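Local atomic coordinates of AA9 family lytic polysaccharide monooxygenase D (Myceliophthora thermophila, PDB entry 5UFV), a protein that cleaves crystalline and amorphous polysaccharides such as cellulose by copper-dependent oxidation of their glycosidic bonds, yielding C1-oxidised products. Residues A3-I9 and T65-A71; A107-G111 and S124-I128; D201-S205 and Y217-G221. All coordinates share one frame; numbering follows the deposited sequence.

In the fold
The chain is a beta sandwich with long loops, and the three contacts follow one another along it without nesting or crossing. Contact 1 comes first. It brings strand 65-70 back beside strand 4-9, closing a long excursion that begins near the N terminus. Contact 2 closes a 12-residue excursion within the long loop between strands 101-107 and 136-141. Contact 3 closes an 11-residue loop in the C-terminal region after strand 190-191. Contacts 2 and 3 touch: Trp126 and Phe109 pack on Tyr217, and Ala107 and Gly108 pack on Ile219. Contact 1 stands apart, its centre about 25 Å from that of contact 3 and on the opposite side of the chain's centre.

Contact 1 of 3, residues A3-I9 and T65-A71; sequences AVTSYNI and TITATWA
Val4 and Trp70 meet where two antiparallel strands, 4-9 and 65-70, run side by side in one sheet of the AA9 beta sandwich. Trp70 can be followed outward. Its CB and CG lie beside the carbonyl oxygen of Ala3. CD1 comes closest to that oxygen, with Trp70 CD1 3.2 Å from Ala3 O. NE1 then passes the carbonyl carbon of Ala3 and the backbone N of Val4. Further out, CE2 and CZ2 run under the Val4 methyl CG2, which sits over one face of the six-membered ring, 3.9 Å from its centroid. This is a CH-pi contact. The other Val4 methyl, CG1, stands anti to the backbone N (chi1 171°) and reaches Ala68 CB at 3.8 Å. Tyr7 CD2 touches the same Ala68 methyl, and Ile9 meets Ile66. The face with Tyr7, Ala68, Ile9 and Ile66 packs on strands 149-159 and 167-177; His155 touches Ile66, Ala68 and also Val4. Trp70 also lies near the copper site, with its side chain about 6 Å from that of the copper ligand Tyr169.

Asn8 and Thr67 form a regular pair of backbone bonds, N to O in both directions. At Thr5 and Ser6 the strand makes a classic beta bulge opposite Thr69: Thr69 N donates to Ser6 O, and Thr69 O accepts from Thr5 N at 2.7 Å. The hydroxyl OG1 of Thr5 is placed between the backbone N and the carbonyl carbon (chi1 42°), where it accepts from Ala71 N at 2.8 Å.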
loop_
_atom_site.group_PDB
_atom_site.type_symbol
_atom_site.label_atom_id
_atom_site.label_comp_id
_atom_site.label_asym_id
_atom_site.label_seq_id
_atom_site.Cartn_x
_atom_site.Cartn_y
_atom_site.Cartn_z
ATOM N N ALA A 3 8.025 -3.137 -7.334
ATOM C CA ALA A 3 7.958 -3.009 -5.869
ATOM C C ALA A 3 8.384 -1.613 -5.474
ATOM O O ALA A 3 9.017 -0.903 -6.241
ATOM C CB ALA A 3 8.867 -4.048 -5.207
ATOM N N VAL A 4 8.057 -1.220 -4.261
ATOM C CA VAL A 4 8.589 0.023 -3.737
ATOM C C VAL A 4 10.056 -0.204 -3.498
ATOM O O VAL A 4 10.417 -1.013 -2.671
ATOM C CB VAL A 4 7.966 0.420 -2.402
ATOM C CG1 VAL A 4 8.722 1.615 -1.807
ATOM C CG2 VAL A 4 6.486 0.732 -2.597
ATOM N N THR A 5 10.889 0.545 -4.193
ATOM C CA THR A 5 12.314 0.402 -4.048
ATOM C C THR A 5 13.062 1.405 -3.134
ATOM O O THR A 5 14.217 1.151 -2.766
ATOM C CB THR A 5 12.950 0.371 -5.457
ATOM O OG1 THR A 5 12.328 1.358 -6.312
ATOM C CG2 THR A 5 12.753 -1.026 -6.033
ATOM N N SER A 6 12.424 2.512 -2.766
ATOM C CA SER A 6 13.056 3.539 -1.944
ATOM C C SER A 6 11.991 4.519 -1.439
ATOM O O SER A 6 10.870 4.523 -1.932
ATOM C CB SER A 6 14.110 4.297 -2.748
ATOM O OG SER A 6 13.501 5.037 -3.784
ATOM N N TYR A 7 12.334 5.356 -0.466
ATOM C CA TYR A 7 11.356 6.271 0.123
ATOM C C TYR A 7 11.942 7.676 0.331
ATOM O O TYR A 7 13.156 7.855 0.486
ATOM C CB TYR A 7 10.867 5.763 1.498
ATOM C CG TYR A 7 10.238 4.384 1.553
ATOM C CD1 TYR A 7 11.011 3.256 1.736
ATOM C CD2 TYR A 7 8.864 4.222 1.464
ATOM C CE1 TYR A 7 10.434 1.992 1.802
ATOM C CE2 TYR A 7 8.285 2.970 1.515
ATOM C CZ TYR A 7 9.076 1.857 1.693
ATOM O OH TYR A 7 8.499 0.608 1.755
ATOM N N ASN A 8 11.050 8.666 0.350
ATOM C CA ASN A 8 11.358 9.982 0.896
ATOM C C ASN A 8 10.371 10.317 2.010
ATOM O O ASN A 8 9.181 10.449 1.782
ATOM C CB ASN A 8 11.349 11.079 -0.180
ATOM C CG ASN A 8 11.892 12.392 0.343
ATOM O OD1 ASN A 8 11.282 13.035 1.196
ATOM N ND2 ASN A 8 13.063 12.767 -0.118
ATOM N N ILE A 9 10.881 10.449 3.217
ATOM C CA ILE A 9 10.046 10.661 4.381
ATOM C C ILE A 9 10.514 11.875 5.153
ATOM O O ILE A 9 11.629 11.915 5.685
ATOM C CB ILE A 9 10.048 9.428 5.291
ATOM C CG1 ILE A 9 9.354 8.267 4.562
ATOM C CG2 ILE A 9 9.330 9.732 6.601
ATOM C CD1 ILE A 9 9.737 6.907 5.045
ATOM N N THR A 65 5.073 14.259 4.853
ATOM C CA THR A 65 4.830 13.509 3.633
ATOM C C THR A 65 5.655 12.188 3.599
ATOM O O THR A 65 6.867 12.175 3.904
ATOM C CB THR A 65 5.130 14.414 2.408
ATOM O OG1 THR A 65 4.089 15.391 2.292
ATOM C CG2 THR A 65 5.183 13.620 1.117
ATOM N N ILE A 66 4.966 11.093 3.255
ATOM C CA ILE A 66 5.583 9.808 2.907
ATOM C C ILE A 66 5.496 9.581 1.404
ATOM O O ILE A 66 4.409 9.439 0.859
ATOM C CB ILE A 66 4.888 8.629 3.612
ATOM C CG1 ILE A 66 5.051 8.777 5.117
ATOM C CG2 ILE A 66 5.507 7.317 3.166
ATOM C CD1 ILE A 66 4.320 7.735 5.929
ATOM N N THR A 67 6.644 9.545 0.747
ATOM C CA THR A 67 6.718 9.292 -0.666
ATOM C C THR A 67 7.433 7.969 -0.898
ATOM O O THR A 67 8.550 7.794 -0.429
ATOM C CB THR A 67 7.544 10.369 -1.343
ATOM O OG1 THR A 67 6.927 11.638 -1.138
ATOM C CG2 THR A 67 7.683 10.088 -2.845
ATOM N N ALA A 68 6.795 7.053 -1.631
ATOM C CA ALA A 68 7.394 5.795 -2.038
ATOM C C ALA A 68 7.679 5.807 -3.538
ATOM O O ALA A 68 6.886 6.334 -4.326
ATOM C CB ALA A 68 6.443 4.677 -1.711
ATOM N N THR A 69 8.801 5.219 -3.929
ATOM C CA THR A 69 9.191 5.148 -5.329
ATOM C C THR A 69 9.256 3.711 -5.835
ATOM O O THR A 69 9.757 2.830 -5.167
ATOM C CB THR A 69 10.553 5.835 -5.555
ATOM O OG1 THR A 69 10.437 7.197 -5.174
ATOM C CG2 THR A 69 10.959 5.834 -7.042
ATOM N N TRP A 70 8.739 3.495 -7.033
ATOM C CA TRP A 70 8.750 2.202 -7.668
ATOM C C TRP A 70 9.740 2.348 -8.779
ATOM O O TRP A 70 9.472 3.078 -9.753
ATOM C CB TRP A 70 7.393 1.882 -8.283
ATOM C CG TRP A 70 6.403 1.344 -7.321
ATOM C CD1 TRP A 70 6.109 0.034 -7.114
ATOM C CD2 TRP A 70 5.554 2.094 -6.443
ATOM N NE1 TRP A 70 5.136 -0.086 -6.144
ATOM C CE2 TRP A 70 4.786 1.175 -5.717
ATOM C CE3 TRP A 70 5.353 3.457 -6.215
ATOM C CZ2 TRP A 70 3.835 1.584 -4.767
ATOM C CZ3 TRP A 70 4.428 3.854 -5.272
ATOM C CH2 TRP A 70 3.676 2.924 -4.566
ATOM N N ALA A 71 10.881 1.681 -8.643
ATOM C CA ALA A 71 11.854 1.701 -9.694
ATOM C C ALA A 71 11.283 1.203 -11.014
ATOM O O ALA A 71 11.704 1.668 -12.064
ATOM C CB ALA A 71 13.063 0.891 -9.303
#

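Contact 2 of 3, residues A107-G111 and S124-I128; sequences AGFHG and SGWDI
Phe109 and Trp126 are brought together by their first torsions. Phe109 CG lies opposite its own backbone N (chi1 179°). Trp126 CG lies opposite its carbonyl carbon (chi1 -57°). Phe109 CB then sits almost squarely over the six-membered ring of the indole, 3.8 Å from the centroid. The phenyl edge points at the face of the five-membered ring, and Phe109 CD1 is 3.5 Å from Trp126 NE1. The planes are 58° apart, an edge-to-face pair. NE1 itself is hydrogen-bonded to Leu118 O. One bridge joins the two segments beside the rings: His110 N donates to Gly125 O at 2.6 Å, almost straight. The His110 imidazole also lays one face over that oxygen. Asp127 N gives a weak bond to Gly108 O, and a water that accepts from Ile128 N lies 3.3 Å from Gly108 O and can donate to it. Ala107 CB touches Asp127 OD2 at 3.4 Å.

Ser124 OG accepts from Trp126 N at 3.0 Å, which makes an ST turn, and it also bonds Ser76 O. Ser76 follows the copper ligand His75, whose side chain is about 9 Å from that of Ser124. The contact closes a 12-residue excursion between strands 101-107 and 136-141, near the AA9 copper site.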
loop_
_atom_site.group_PDB
_atom_site.type_symbol
_atom_site.label_atom_id
_atom_site.label_comp_id
_atom_site.label_asym_id
_atom_site.label_seq_id
_atom_site.Cartn_x
_atom_site.Cartn_y
_atom_site.Cartn_z
ATOM N N ALA A 107 -6.270 5.362 -4.117
ATOM C CA ALA A 107 -6.656 5.915 -5.404
ATOM C C ALA A 107 -7.164 4.776 -6.244
ATOM O O ALA A 107 -6.634 3.665 -6.165
ATOM C CB ALA A 107 -5.485 6.603 -6.075
ATOM N N GLY A 108 -8.209 5.046 -7.018
ATOM C CA GLY A 108 -8.842 4.053 -7.838
ATOM C C GLY A 108 -9.148 4.582 -9.214
ATOM O O GLY A 108 -8.296 5.147 -9.866
ATOM N N PHE A 109 -10.383 4.375 -9.642
ATOM C CA PHE A 109 -10.753 4.539 -11.011
ATOM C C PHE A 109 -11.538 5.822 -11.178
ATOM O O PHE A 109 -12.471 6.057 -10.452
ATOM C CB PHE A 109 -11.618 3.366 -11.440
ATOM C CG PHE A 109 -12.090 3.459 -12.856
ATOM C CD1 PHE A 109 -11.203 3.250 -13.901
ATOM C CD2 PHE A 109 -13.400 3.791 -13.143
ATOM C CE1 PHE A 109 -11.622 3.354 -15.208
ATOM C CE2 PHE A 109 -13.834 3.907 -14.457
ATOM C CZ PHE A 109 -12.941 3.678 -15.490
ATOM N N HIS A 110 -11.165 6.629 -12.162
ATOM C CA HIS A 110 -11.807 7.916 -12.388
ATOM C C HIS A 110 -12.267 8.079 -13.839
ATOM O O HIS A 110 -12.587 9.171 -14.266
ATOM C CB HIS A 110 -10.850 9.057 -11.966
ATOM C CG HIS A 110 -9.635 9.204 -12.843
ATOM N ND1 HIS A 110 -8.355 8.910 -12.400
ATOM C CD2 HIS A 110 -9.497 9.634 -14.128
ATOM C CE1 HIS A 110 -7.487 9.146 -13.375
ATOM N NE2 HIS A 110 -8.154 9.580 -14.434
ATOM N N GLY A 111 -12.324 6.997 -14.593
ATOM C CA GLY A 111 -12.709 7.072 -16.000
ATOM C C GLY A 111 -14.184 7.309 -16.182
ATOM O O GLY A 111 -14.975 7.027 -15.291
ATOM N N SER A 124 -5.604 5.129 -19.580
ATOM C CA SER A 124 -6.182 4.487 -18.393
ATOM C C SER A 124 -6.936 5.451 -17.460
ATOM O O SER A 124 -6.477 6.541 -17.163
ATOM C CB SER A 124 -5.088 3.765 -17.586
ATOM O OG SER A 124 -5.586 3.405 -16.306
ATOM N N GLY A 125 -8.076 5.028 -16.960
ATOM C CA GLY A 125 -8.787 5.824 -15.963
ATOM C C GLY A 125 -8.374 5.582 -14.519
ATOM O O GLY A 125 -9.075 6.014 -13.596
ATOM N N TRP A 126 -7.247 4.895 -14.318
ATOM C CA TRP A 126 -6.735 4.608 -12.977
ATOM C C TRP A 126 -5.502 5.449 -12.635
ATOM O O TRP A 126 -4.587 5.615 -13.449
ATOM C CB TRP A 126 -6.329 3.149 -12.887
ATOM C CG TRP A 126 -7.395 2.148 -13.203
ATOM C CD1 TRP A 126 -7.763 1.692 -14.437
ATOM C CD2 TRP A 126 -8.178 1.433 -12.254
ATOM N NE1 TRP A 126 -8.747 0.747 -14.305
ATOM C CE2 TRP A 126 -9.017 0.570 -12.973
ATOM C CE3 TRP A 126 -8.248 1.440 -10.860
ATOM C CZ2 TRP A 126 -9.921 -0.286 -12.343
ATOM C CZ3 TRP A 126 -9.149 0.615 -10.238
ATOM C CH2 TRP A 126 -9.982 -0.246 -10.976
ATOM N N ASP A 127 -5.467 5.942 -11.406
ATOM C CA ASP A 127 -4.318 6.693 -10.911
ATOM C C ASP A 127 -3.026 5.873 -10.918
ATOM O O ASP A 127 -1.939 6.422 -11.063
ATOM C CB ASP A 127 -4.599 7.212 -9.491
ATOM C CG ASP A 127 -5.551 8.395 -9.490
ATOM O OD1 ASP A 127 -5.342 9.325 -10.284
ATOM O OD2 ASP A 127 -6.524 8.390 -8.716
ATOM N N ILE A 128 -3.142 4.565 -10.774
ATOM C CA ILE A 128 -1.981 3.711 -10.847
ATOM C C ILE A 128 -1.193 3.881 -12.156
ATOM O O ILE A 128 -0.009 3.631 -12.193
ATOM C CB ILE A 128 -2.380 2.225 -10.677
ATOM C CG1 ILE A 128 -1.224 1.416 -10.087
ATOM C CG2 ILE A 128 -2.819 1.622 -12.003
ATOM C CD1 ILE A 128 -1.600 -0.002 -9.716
HETATM O O HOH W 1 -5.540 3.512 -9.278
#

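Contact 3 of 3, residues D201-S205 and Y217-G221; sequences DPNIS and YKIPG
Asn203 makes two hydrogen bonds to residues 217-221, one to Tyr217 and one to Lys218. Its backbone O accepts a hydrogen bond from Tyr217 OH at 2.8 Å. The hydroxyl lies in the carbonyl plane, and the oxygen lies at the edge of the tyrosine ring, near its plane. For the second bond, Asn203 ND2 donates to Lys218 O at 2.9 Å. The amide aims at that oxygen nearly within its own plane, but it meets the carbonyl from above its plane. The side chain gets there because CG is tucked between the backbone N and the carbonyl carbon (chi1 56°). Asn203 CB lies 3.8 Å from Tyr217 CE1, and ND2 also touches Pro220. Next to this, Ile204 CD1 packs on Pro220 CG at 4.0 Å. Asn203 is a predicted N-glycosylation site, but it carries no glycan in this structure.

Asn203 is the third residue of a type I beta turn, Asp201 to Ile204, which would fix its backbone O. Asp201 O accepts from Ile204 N at 2.8 Å, and Ser205 N adds a second bond to it at 3.0 Å. Asp201 OD2 bonds Gln198 N, and Ser205 OG bonds Gln199 O, which tie the turn to the chain before it.

On the other segment, Tyr217 packs its ring edge-to-face with Trp126. Both segments are loops that follow strand 190-191. Residues 217-221 lie against strand 101-107: Ile219 touches Lys103 and Glu106, and Lys103 NZ bonds Pro220 O.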
loop_
_atom_site.group_PDB
_atom_site.type_symbol
_atom_site.label_atom_id
_atom_site.label_comp_id
_atom_site.label_asym_id
_atom_site.label_seq_id
_atom_site.Cartn_x
_atom_site.Cartn_y
_atom_site.Cartn_z
ATOM N N ASP A 201 -14.688 -11.343 -3.424
ATOM C CA ASP A 201 -15.374 -10.057 -3.415
ATOM C C ASP A 201 -15.387 -9.451 -4.827
ATOM O O ASP A 201 -14.450 -9.655 -5.604
ATOM C CB ASP A 201 -14.709 -9.075 -2.460
ATOM C CG ASP A 201 -14.876 -9.452 -0.982
ATOM O OD1 ASP A 201 -15.646 -10.382 -0.646
ATOM O OD2 ASP A 201 -14.203 -8.793 -0.139
ATOM N N PRO A 202 -16.444 -8.687 -5.159
ATOM C CA PRO A 202 -16.667 -8.197 -6.538
ATOM C C PRO A 202 -15.775 -7.017 -6.956
ATOM O O PRO A 202 -15.811 -6.590 -8.114
ATOM C CB PRO A 202 -18.147 -7.758 -6.528
ATOM C CG PRO A 202 -18.472 -7.471 -5.095
ATOM C CD PRO A 202 -17.517 -8.258 -4.230
ATOM N N ASN A 203 -15.035 -6.472 -5.999
ATOM C CA ASN A 203 -13.951 -5.581 -6.300
ATOM C C ASN A 203 -12.575 -6.282 -6.190
ATOM O O ASN A 203 -11.551 -5.617 -6.219
ATOM C CB ASN A 203 -14.024 -4.335 -5.406
ATOM C CG ASN A 203 -14.050 -4.659 -3.926
ATOM O OD1 ASN A 203 -14.003 -5.820 -3.508
ATOM N ND2 ASN A 203 -14.149 -3.616 -3.119
ATOM N N ILE A 204 -12.553 -7.613 -6.101
ATOM C CA ILE A 204 -11.295 -8.360 -6.052
ATOM C C ILE A 204 -11.135 -9.295 -7.242
ATOM O O ILE A 204 -10.190 -9.137 -8.019
ATOM C CB ILE A 204 -11.173 -9.142 -4.734
ATOM C CG1 ILE A 204 -11.200 -8.164 -3.530
ATOM C CG2 ILE A 204 -9.942 -10.033 -4.750
ATOM C CD1 ILE A 204 -10.043 -7.173 -3.466
ATOM N N SER A 205 -12.041 -10.264 -7.372
ATOM C CA SER A 205 -12.098 -11.175 -8.515
ATOM C C SER A 205 -13.390 -10.864 -9.237
ATOM O O SER A 205 -14.474 -11.027 -8.672
ATOM C CB SER A 205 -12.112 -12.645 -8.091
ATOM O OG SER A 205 -10.819 -13.125 -7.729
ATOM N N TYR A 217 -15.548 1.567 -9.459
ATOM C CA TYR A 217 -14.775 0.617 -8.669
ATOM C C TYR A 217 -14.817 1.065 -7.228
ATOM O O TYR A 217 -14.406 2.173 -6.906
ATOM C CB TYR A 217 -13.328 0.550 -9.168
ATOM C CG TYR A 217 -12.468 -0.453 -8.424
ATOM C CD1 TYR A 217 -12.591 -1.793 -8.665
ATOM C CD2 TYR A 217 -11.556 -0.040 -7.471
ATOM C CE1 TYR A 217 -11.825 -2.711 -7.982
ATOM C CE2 TYR A 217 -10.778 -0.945 -6.768
ATOM C CZ TYR A 217 -10.903 -2.289 -7.034
ATOM O OH TYR A 217 -10.137 -3.211 -6.332
ATOM N N LYS A 218 -15.341 0.215 -6.362
ATOM C CA LYS A 218 -15.266 0.450 -4.925
ATOM C C LYS A 218 -13.867 -0.031 -4.431
ATOM O O LYS A 218 -13.505 -1.211 -4.556
ATOM C CB LYS A 218 -16.417 -0.288 -4.228
ATOM C CG LYS A 218 -16.421 -0.203 -2.718
ATOM C CD LYS A 218 -16.703 1.206 -2.215
ATOM C CE LYS A 218 -16.512 1.319 -0.693
ATOM N NZ LYS A 218 -17.399 0.400 0.102
ATOM N N ILE A 219 -13.085 0.876 -3.870
ATOM C CA ILE A 219 -11.778 0.504 -3.345
ATOM C C ILE A 219 -11.940 -0.404 -2.101
ATOM O O ILE A 219 -12.707 -0.111 -1.186
ATOM C CB ILE A 219 -10.917 1.763 -3.069
ATOM C CG1 ILE A 219 -10.698 2.541 -4.376
ATOM C CG2 ILE A 219 -9.540 1.396 -2.532
ATOM C CD1 ILE A 219 -10.035 3.890 -4.204
ATOM N N PRO A 220 -11.229 -1.534 -2.076
ATOM C CA PRO A 220 -11.375 -2.442 -0.931
ATOM C C PRO A 220 -10.788 -1.905 0.357
ATOM O O PRO A 220 -10.029 -0.941 0.343
ATOM C CB PRO A 220 -10.623 -3.696 -1.357
ATOM C CG PRO A 220 -9.755 -3.291 -2.485
ATOM C CD PRO A 220 -10.386 -2.100 -3.143
ATOM N N GLY A 221 -11.164 -2.537 1.460
ATOM C CA GLY A 221 -10.756 -2.118 2.788
ATOM C C GLY A 221 -11.694 -1.053 3.353
ATOM O O GLY A 221 -12.604 -0.604 2.658
#